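Local coordinates for putative branched chain amino acid ABC transporter, periplasmic amino acid-binding protein (Brucella ovis, PDB 4XFK), which probably serves as the periplasmic binding component of an amino-acid transport system, binding leucine, isoleucine, valine, threonine and alanine for an ABC transporter, at residues C127-F132 with D324-I329; P11-L16 with K52-E57. The protein carries 1 engineered substitution. All coordinates share one frame; numbering follows the deposited sequence. Where two conformers were deposited one is given.

Interaction 1: C127-F132 with D324-I329; sequences CHFYHF and DIALAI
Phe129 and Phe132 carry this contact, two rings that meet the helix 322-331 where it packs on the parallel sheet of one lobe of the periplasmic binding protein fold. Phe129 lies within a type I beta turn, His128 to His131, and Phe132 follows it on strand 131-133, an outermost strand of the five-stranded parallel sheet. The turn is closed by a bond from His131 N to His128 O of 3.3 Å. Phe129 has CG anti to its backbone N (chi1 -178°), and the far end of its ring comes nearer the helix than its base. There CE2 lies 3.5 Å from Ala326 CB, while the CZ corner meets Leu327 CD2, a methyl lying at the ring edge near the ring plane; the two side chains cross at about a right angle. Inside the turn the same ring sends CD2 over the centre of the Tyr130 ring, 3.5 Å above its plane. Tyr130 makes little contact with residues 324-329, but its OH is hydrogen-bonded to Thr323, just before them on the same helix. At Phe132, on the strand, the ring reaches the helix between Ala326 and Ile329, which lie three residues apart and both direct their CB toward the strand. The ring is also stacked with His348, and Leu111 of the neighbouring strand touches both Phe132 and Ala326. No hydrogen bond links the two segments, so the join is made by packing, mostly apolar, although CZ of Phe132 also lies 3.4 Å from the carbonyl O of Ala326. Phe132 and Ile329 reach toward each other tip to tip, with Ile329 CG2 3.6 Å from CD2 of the phenylalanine. The other branch of the isoleucine makes a CH-pi contact, its CD1 4.1 Å from the centroid of the Phe132 ring and 10° off the ring normal.

Interaction 2: P11-L16 with K52-E57; sequences PLKIAL and KIQILE
Lys13 and Gln54 both turn CG anti to their own carbonyl carbon (chi1 -64° for Lys13), and both chains run extended beyond it, which lays the two side chains alongside each other on one face of the sheet. Their contact is made through the aliphatic part of the lysine: CE of Lys13 lies 3.5 Å from OE1 of Gln54. The other branch of the amide, NE2, faces Pro11, 3.5 Å from its CG, so the glutamine head spans the side chains of two residues of the adjoining segment. Below these side chains the backbones form a parallel ladder, Lys13 beside Gln54 through Leu16 beside Glu57, with the short strands inclined at 28°. Strands 13-18 and 54-59 are joined by helix 26-44 in a beta-alpha-beta crossover, a unit of the Rossmann-like lobes of periplasmic binding proteins. Leu12, Ile14 and Leu16 exchange backbone hydrogen bonds with Gln54 and Leu56; Ile14 uses both its N and its O, and the bond from its N to Gln54 O, 2.9 Å, is almost straight. Leu56 N reaches Ile14 O at 2.8 Å, tilted from the carbonyl plane. On the face opposite Gln54, Ile14 crosses Ile53, its CD1 3.7 Å from CG2 of that residue, and both pack against the crossover helix, at Leu39 and Ile42 respectively. Glu57, at the outer strand, has its carboxylate OE1 in a salt bridge with Arg32 of that helix. Ala15 CA approaches Leu56 O to 3.1 Å in a CA-H...O contact.

How the interactions relate
Along the chain the two contacts come in series: interaction 2 is complete before interaction 1 opens. Both reach the same five-stranded parallel sheet, in the order 54-59, 13-18, 81-84, 111-114, 131-133, so that interaction 2 pairs the first two strands while interaction 1 involves the strand at the other edge. Their centres lie 18 Å apart; the nearest atoms are about 5 Å apart and do not touch. Helix 296-312 links them, since its Phe306 meets both Ile14 and Ile329. The lobe thus combines an early strand pair, joined by local crossover, with a late helix that returns from far along the sequence to pack on the sheet.

Interaction 1: C127-F132 with D324-I329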
loop_
_atom_site.group_PDB
_atom_site.type_symbol
_atom_site.label_atom_id
_atom_site.label_comp_id
_atom_site.label_asym_id
_atom_site.label_seq_id
_atom_site.Cartn_x
_atom_site.Cartn_y
_atom_site.Cartn_z
ATOM N N CYS A 127 16.578 0.698 -3.950
ATOM C CA CYS A 127 16.307 -0.642 -4.466
ATOM C C CYS A 127 17.449 -1.600 -4.142
ATOM O O CYS A 127 18.617 -1.239 -4.323
ATOM C CB CYS A 127 16.122 -0.545 -5.986
ATOM S SG CYS A 127 16.039 -2.096 -6.874
ATOM N N HIS A 128 17.132 -2.804 -3.675
ATOM C CA HIS A 128 18.134 -3.857 -3.542
ATOM C C HIS A 128 17.455 -5.212 -3.645
ATOM O O HIS A 128 16.220 -5.315 -3.598
ATOM C CB HIS A 128 18.964 -3.729 -2.259
ATOM C CG HIS A 128 18.164 -3.846 -0.998
ATOM N ND1 HIS A 128 18.053 -5.024 -0.284
ATOM C CD2 HIS A 128 17.437 -2.926 -0.323
ATOM C CE1 HIS A 128 17.294 -4.816 0.778
ATOM N NE2 HIS A 128 16.907 -3.551 0.778
ATOM N N PHE A 129 18.266 -6.247 -3.807
ATOM C CA PHE A 129 17.760 -7.558 -4.180
ATOM C C PHE A 129 16.849 -8.176 -3.120
ATOM O O PHE A 129 15.939 -8.925 -3.446
ATOM C CB PHE A 129 18.924 -8.495 -4.504
ATOM C CG PHE A 129 18.495 -9.865 -4.946
ATOM C CD1 PHE A 129 18.053 -10.091 -6.240
ATOM C CD2 PHE A 129 18.547 -10.930 -4.066
ATOM C CE1 PHE A 129 17.661 -11.363 -6.644
ATOM C CE2 PHE A 129 18.167 -12.201 -4.460
ATOM C CZ PHE A 129 17.716 -12.420 -5.750
ATOM N N TYR A 130 17.085 -7.860 -1.852
ATOM C CA TYR A 130 16.345 -8.517 -0.774
ATOM C C TYR A 130 15.149 -7.711 -0.267
ATOM O O TYR A 130 14.534 -8.073 0.731
ATOM C CB TYR A 130 17.293 -8.950 0.358
ATOM C CG TYR A 130 18.233 -10.058 -0.078
ATOM C CD1 TYR A 130 17.825 -11.390 -0.055
ATOM C CD2 TYR A 130 19.506 -9.773 -0.562
ATOM C CE1 TYR A 130 18.676 -12.411 -0.476
ATOM C CE2 TYR A 130 20.358 -10.783 -0.987
ATOM C CZ TYR A 130 19.939 -12.094 -0.945
ATOM O OH TYR A 130 20.793 -13.094 -1.368
ATOM N N HIS A 131 14.829 -6.627 -0.968
ATOM C CA HIS A 131 13.567 -5.922 -0.785
ATOM C C HIS A 131 12.635 -6.236 -1.956
ATOM O O HIS A 131 13.060 -6.250 -3.125
ATOM C CB HIS A 131 13.788 -4.405 -0.689
ATOM C CG HIS A 131 12.544 -3.586 -0.926
ATOM N ND1 HIS A 131 12.206 -3.104 -2.171
ATOM C CD2 HIS A 131 11.564 -3.165 -0.088
ATOM C CE1 HIS A 131 11.066 -2.436 -2.096
ATOM N NE2 HIS A 131 10.657 -2.454 -0.840
ATOM N N PHE A 132 11.366 -6.475 -1.630
ATOM C CA PHE A 132 10.321 -6.635 -2.632
ATOM C C PHE A 132 9.136 -5.789 -2.220
ATOM O O PHE A 132 8.696 -5.872 -1.064
ATOM C CB PHE A 132 9.863 -8.093 -2.715
ATOM C CG PHE A 132 10.868 -9.019 -3.328
ATOM C CD1 PHE A 132 11.899 -9.545 -2.572
ATOM C CD2 PHE A 132 10.777 -9.364 -4.671
ATOM C CE1 PHE A 132 12.821 -10.408 -3.141
ATOM C CE2 PHE A 132 11.684 -10.233 -5.240
ATOM C CZ PHE A 132 12.712 -10.756 -4.479
ATOM N N ASP A 324 17.094 -18.341 -2.661
ATOM C CA ASP A 324 16.200 -19.177 -3.452
ATOM C C ASP A 324 14.764 -18.674 -3.362
ATOM O O ASP A 324 14.047 -18.665 -4.360
ATOM C CB ASP A 324 16.290 -20.649 -3.032
ATOM C CG ASP A 324 17.628 -21.274 -3.370
ATOM O OD1 ASP A 324 18.315 -20.762 -4.283
ATOM O OD2 ASP A 324 17.989 -22.280 -2.724
ATOM N N ILE A 325 14.341 -18.235 -2.179
ATOM C CA ILE A 325 13.000 -17.676 -2.039
ATOM C C ILE A 325 12.871 -16.400 -2.881
ATOM O O ILE A 325 11.895 -16.229 -3.610
ATOM C CB ILE A 325 12.635 -17.403 -0.561
ATOM C CG1 ILE A 325 12.514 -18.730 0.202
ATOM C CG2 ILE A 325 11.334 -16.602 -0.459
ATOM C CD1 ILE A 325 12.404 -18.574 1.712
ATOM N N ALA A 326 13.879 -15.538 -2.817
ATOM C CA ALA A 326 13.868 -14.297 -3.586
ATOM C C ALA A 326 13.746 -14.556 -5.089
ATOM O O ALA A 326 12.947 -13.919 -5.779
ATOM C CB ALA A 326 15.121 -13.484 -3.293
ATOM N N LEU A 327 14.535 -15.497 -5.597
ATOM C CA LEU A 327 14.463 -15.845 -7.013
ATOM C C LEU A 327 13.087 -16.409 -7.351
ATOM O O LEU A 327 12.531 -16.113 -8.404
ATOM C CB LEU A 327 15.567 -16.834 -7.388
ATOM C CG LEU A 327 16.986 -16.279 -7.267
ATOM C CD1 LEU A 327 18.007 -17.413 -7.367
ATOM C CD2 LEU A 327 17.256 -15.226 -8.330
ATOM N N ALA A 328 12.530 -17.217 -6.457
ATOM C CA ALA A 328 11.199 -17.760 -6.701
ATOM C C ALA A 328 10.143 -16.644 -6.752
ATOM O O ALA A 328 9.205 -16.719 -7.543
ATOM C CB ALA A 328 10.834 -18.807 -5.655
ATOM N N ILE A 329 10.296 -15.597 -5.940
ATOM C CA ILE A 329 9.353 -14.481 -6.004
ATOM C C ILE A 329 9.461 -13.794 -7.365
ATOM O O ILE A 329 8.453 -13.507 -7.999
ATOM C CB ILE A 329 9.573 -13.447 -4.880
ATOM C CG1 ILE A 329 9.364 -14.078 -3.501
ATOM C CG2 ILE A 329 8.606 -12.268 -5.057
ATOM C CD1 ILE A 329 9.853 -13.194 -2.359
#

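Interaction 2: P11-L16 with K52-E57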
loop_
_atom_site.group_PDB
_atom_site.type_symbol
_atom_site.label_atom_id
_atom_site.label_comp_id
_atom_site.label_asym_id
_atom_site.label_seq_id
_atom_site.Cartn_x
_atom_site.Cartn_y
_atom_site.Cartn_z
ATOM N N PRO A 11 12.083 -24.236 10.577
ATOM C CA PRO A 11 10.852 -23.502 10.261
ATOM C C PRO A 11 11.139 -22.118 9.703
ATOM O O PRO A 11 12.167 -21.508 10.016
ATOM C CB PRO A 11 10.161 -23.368 11.621
ATOM C CG PRO A 11 11.271 -23.466 12.619
ATOM C CD PRO A 11 12.292 -24.395 12.028
ATOM N N LEU A 12 10.220 -21.632 8.880
ATOM C CA LEU A 12 10.268 -20.258 8.408
ATOM C C LEU A 12 9.698 -19.356 9.492
ATOM O O LEU A 12 8.600 -19.594 9.999
ATOM C CB LEU A 12 9.460 -20.130 7.122
ATOM C CG LEU A 12 9.528 -18.778 6.417
ATOM C CD1 LEU A 12 10.950 -18.460 6.001
ATOM C CD2 LEU A 12 8.603 -18.796 5.220
ATOM N N LYS A 13 10.457 -18.325 9.847
ATOM C CA LYS A 13 10.044 -17.358 10.854
ATOM C C LYS A 13 9.903 -15.987 10.203
ATOM O O LYS A 13 10.877 -15.431 9.669
ATOM C CB LYS A 13 11.064 -17.298 11.992
ATOM C CG LYS A 13 11.188 -18.610 12.775
ATOM C CD LYS A 13 12.171 -18.469 13.933
ATOM C CE LYS A 13 12.271 -19.746 14.758
ATOM N NZ LYS A 13 13.133 -19.535 15.955
ATOM N N ILE A 14 8.691 -15.442 10.259
ATOM C CA ILE A 14 8.383 -14.168 9.624
ATOM C C ILE A 14 8.021 -13.148 10.686
ATOM O O ILE A 14 7.093 -13.365 11.473
ATOM C CB ILE A 14 7.218 -14.316 8.621
ATOM C CG1 ILE A 14 7.569 -15.364 7.562
ATOM C CG2 ILE A 14 6.887 -12.977 7.975
ATOM C CD1 ILE A 14 6.541 -15.501 6.465
ATOM N N ALA A 15 8.756 -12.036 10.699
ATOM C CA ALA A 15 8.539 -10.978 11.677
ATOM C C ALA A 15 7.712 -9.838 11.105
ATOM O O ALA A 15 8.071 -9.252 10.090
ATOM C CB ALA A 15 9.862 -10.439 12.173
ATOM N N LEU A 16 6.619 -9.514 11.782
ATOM C CA LEU A 16 5.792 -8.362 11.433
ATOM C C LEU A 16 6.210 -7.214 12.337
ATOM O O LEU A 16 6.056 -7.281 13.565
ATOM C CB LEU A 16 4.315 -8.696 11.650
ATOM C CG LEU A 16 3.328 -7.549 11.438
ATOM C CD1 LEU A 16 3.351 -7.053 9.998
ATOM C CD2 LEU A 16 1.913 -7.969 11.843
ATOM N N LYS A 52 4.758 -25.399 10.401
ATOM C CA LYS A 52 4.013 -24.146 10.360
ATOM C C LYS A 52 4.980 -22.972 10.216
ATOM O O LYS A 52 6.097 -23.015 10.725
ATOM C CB LYS A 52 3.178 -23.965 11.630
ATOM C CG LYS A 52 2.141 -25.045 11.867
ATOM C CD LYS A 52 1.106 -25.138 10.760
ATOM C CE LYS A 52 -0.099 -25.947 11.248
ATOM N NZ LYS A 52 -1.105 -26.239 10.178
ATOM N N ILE A 53 4.542 -21.930 9.521
ATOM C CA ILE A 53 5.282 -20.677 9.505
ATOM C C ILE A 53 5.011 -19.973 10.824
ATOM O O ILE A 53 3.858 -19.840 11.240
ATOM C CB ILE A 53 4.830 -19.782 8.339
ATOM C CG1 ILE A 53 5.181 -20.436 7.000
ATOM C CG2 ILE A 53 5.481 -18.419 8.425
ATOM C CD1 ILE A 53 4.565 -19.753 5.798
ATOM N N GLN A 54 6.073 -19.556 11.497
ATOM C CA GLN A 54 5.935 -18.809 12.736
ATOM C C GLN A 54 5.810 -17.325 12.445
ATOM O O GLN A 54 6.592 -16.757 11.679
ATOM C CB GLN A 54 7.132 -19.056 13.643
ATOM C CG GLN A 54 7.188 -20.484 14.134
ATOM C CD GLN A 54 8.426 -20.779 14.952
ATOM O OE1 GLN A 54 8.921 -19.927 15.693
ATOM N NE2 GLN A 54 8.937 -21.986 14.817
ATOM N N ILE A 55 4.808 -16.706 13.055
ATOM C CA ILE A 55 4.539 -15.292 12.861
ATOM C C ILE A 55 4.970 -14.574 14.125
ATOM O O ILE A 55 4.362 -14.733 15.174
ATOM C CB ILE A 55 3.050 -15.047 12.580
ATOM C CG1 ILE A 55 2.570 -15.941 11.429
ATOM C CG2 ILE A 55 2.810 -13.584 12.262
ATOM C CD1 ILE A 55 1.083 -15.884 11.202
ATOM N N LEU A 56 6.057 -13.821 14.023
ATOM C CA LEU A 56 6.636 -13.136 15.165
ATOM C C LEU A 56 6.295 -11.660 15.075
ATOM O O LEU A 56 6.732 -10.965 14.162
ATOM C CB LEU A 56 8.153 -13.300 15.161
ATOM C CG LEU A 56 8.712 -14.724 15.135
ATOM C CD1 LEU A 56 10.235 -14.679 15.194
ATOM C CD2 LEU A 56 8.129 -15.568 16.261
ATOM N N GLU A 57 5.511 -11.161 16.016
ATOM C CA GLU A 57 5.065 -9.774 15.954
ATOM C C GLU A 57 5.905 -8.871 16.840
ATOM O O GLU A 57 6.228 -9.231 17.974
ATOM C CB GLU A 57 3.595 -9.690 16.360
ATOM C CG GLU A 57 2.660 -10.473 15.438
ATOM C CD GLU A 57 1.227 -10.482 15.931
ATOM O OE1 GLU A 57 0.560 -9.432 15.853
ATOM O OE2 GLU A 57 0.759 -11.537 16.405
#